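PDB 2OA5: hypothetical protein BQLF2 from Murid herpesvirus 4, which is an abundant tegument protein of the herpesvirus BLRF2 family, probably with a structural role in the virus particle. Local coordinates for residues 65-70 against 94-99. Numbering follows the deposited sequence.
Sequences MRKIEA and LRVDVS
Ile68 and Val96 meet where helix 65-70 lies against strand 94-99, their side chains crossing at about a right angle with Ile68 CG1 3.7 Å from Val96 CG2. Both are beta-branched, so each offers two carbon branches close to its backbone. In Ile68, CG1 stands beside the backbone N (chi1 -78°) and faces Val96, while CG2, anti to that N, comes 3.9 Å from Leu94 CD1. Leu94 CD1 also rests 3.8 Å from Ile68 O; the longer leucine reaches the helix backbone as well as its side chain. On the other flank of Val96, CG1 lies 4.2 Å from Lys67 CD, an apolar contact made by the lysine's methylene chain.

The two segments run roughly antiparallel, at 150°, and their axes approach to 8.7 Å. Strand 93-99 thus folds back over the long helix 46-76, and it pairs antiparallel with a strand of a second subunit, so that the sheet continues across the interface. Ile68 also packs on Ala64 of that subunit, which places this apolar layer next to the interface with the second subunit.

Lys67 suits the margin of the layer, having a greasy shaft and a charged tip. Beyond CG the chain is extended (chi2 -169°, chi3 also anti) and bends at chi4, which brings Lys67 NZ to 3.4 Å from Asp97 O in a weak hydrogen bond. CD and CE pass equally near that carbonyl oxygen. The stronger partner of NZ is Glu102, through a salt bridge, whereas Asp97 OD2 makes a long, weak ion pair with Arg95 of the second subunit; Arg95 of this chain makes the firmer salt bridge, to Asp97 of that subunit.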
# COMPACT_ATOMS: atom_id res chain seq x y z
N MSE B 65 5.88 -12.35 7.70
CA MSE B 65 5.29 -13.43 6.92
C MSE B 65 4.97 -14.66 7.77
O MSE B 65 3.92 -15.29 7.60
CB MSE B 65 6.23 -13.77 5.76
CG MSE B 65 5.60 -13.54 4.39
SE MSE B 65 4.11 -14.72 4.14
CE MSE B 65 4.07 -14.71 2.24
N ARG B 66 5.87 -14.99 8.70
CA ARG B 66 5.70 -16.12 9.61
C ARG B 66 4.44 -15.90 10.45
O ARG B 66 3.55 -16.74 10.51
CB ARG B 66 6.92 -16.22 10.54
CG ARG B 66 6.69 -16.97 11.85
CD ARG B 66 7.58 -16.39 12.96
NE ARG B 66 8.99 -16.36 12.57
CZ ARG B 66 9.95 -15.77 13.27
NH1 ARG B 66 9.67 -15.14 14.40
NH2 ARG B 66 11.20 -15.79 12.83
N LYS B 67 4.39 -14.73 11.08
CA LYS B 67 3.28 -14.34 11.95
C LYS B 67 1.94 -14.26 11.23
O LYS B 67 0.91 -14.67 11.76
CB LYS B 67 3.60 -12.99 12.61
CG LYS B 67 4.89 -12.98 13.42
CD LYS B 67 5.00 -11.71 14.26
CE LYS B 67 6.19 -11.80 15.21
NZ LYS B 67 5.85 -11.26 16.56
N ILE B 68 1.95 -13.71 10.01
CA ILE B 68 0.73 -13.58 9.23
C ILE B 68 0.11 -14.94 8.92
O ILE B 68 -1.09 -15.14 9.08
CB ILE B 68 1.02 -12.82 7.92
CG1 ILE B 68 1.12 -11.32 8.21
CG2 ILE B 68 -0.07 -13.11 6.89
CD1 ILE B 68 1.90 -10.53 7.19
N GLU B 69 0.94 -15.87 8.47
CA GLU B 69 0.47 -17.21 8.15
C GLU B 69 -0.21 -17.85 9.35
O GLU B 69 -1.26 -18.48 9.24
CB GLU B 69 1.66 -18.07 7.73
CG GLU B 69 1.28 -19.37 7.07
CD GLU B 69 2.49 -20.22 6.77
OE1 GLU B 69 3.54 -19.65 6.40
OE2 GLU B 69 2.39 -21.46 6.91
N ALA B 70 0.43 -17.68 10.51
CA ALA B 70 -0.08 -18.23 11.76
C ALA B 70 -1.50 -17.77 12.05
O ALA B 70 -2.37 -18.56 12.40
CB ALA B 70 0.85 -17.84 12.91
N LEU B 94 -5.30 -8.06 9.75
CA LEU B 94 -4.40 -8.53 10.79
C LEU B 94 -3.47 -7.42 11.17
O LEU B 94 -3.22 -6.50 10.39
CB LEU B 94 -3.52 -9.67 10.28
CG LEU B 94 -4.06 -10.92 9.60
CD1 LEU B 94 -2.89 -11.84 9.28
CD2 LEU B 94 -5.07 -11.63 10.49
N ARG B 95 -2.96 -7.48 12.39
CA ARG B 95 -1.97 -6.51 12.77
C ARG B 95 -0.77 -7.33 13.18
O ARG B 95 -0.90 -8.35 13.86
CB ARG B 95 -2.41 -5.60 13.90
CG ARG B 95 -1.47 -4.41 13.97
CD ARG B 95 -1.66 -3.59 15.22
NE ARG B 95 -2.73 -2.60 15.12
CZ ARG B 95 -2.68 -1.51 14.35
NH1 ARG B 95 -1.61 -1.27 13.60
NH2 ARG B 95 -3.69 -0.67 14.34
N VAL B 96 0.40 -6.90 12.72
CA VAL B 96 1.64 -7.61 12.99
C VAL B 96 2.75 -6.70 13.46
O VAL B 96 2.97 -5.61 12.93
CB VAL B 96 2.08 -8.36 11.70
CG1 VAL B 96 3.55 -8.70 11.76
CG2 VAL B 96 1.26 -9.63 11.54
N ASP B 97 3.46 -7.16 14.50
CA ASP B 97 4.58 -6.42 15.06
C ASP B 97 5.84 -7.19 14.69
O ASP B 97 5.84 -8.42 14.68
CB ASP B 97 4.45 -6.33 16.58
CG ASP B 97 3.29 -5.48 17.03
OD1 ASP B 97 3.21 -4.30 16.61
OD2 ASP B 97 2.45 -5.99 17.80
N VAL B 98 6.90 -6.47 14.37
CA VAL B 98 8.14 -7.12 13.99
C VAL B 98 9.36 -6.31 14.40
O VAL B 98 9.36 -5.08 14.34
CB VAL B 98 8.18 -7.38 12.46
CG1 VAL B 98 7.13 -8.41 12.08
CG2 VAL B 98 7.94 -6.08 11.71
N SER B 99 10.40 -7.02 14.82
CA SER B 99 11.65 -6.42 15.25
C SER B 99 12.77 -7.30 14.74
O SER B 99 12.60 -8.52 14.64
CB SER B 99 11.71 -6.36 16.78
OG SER B 99 10.58 -5.69 17.32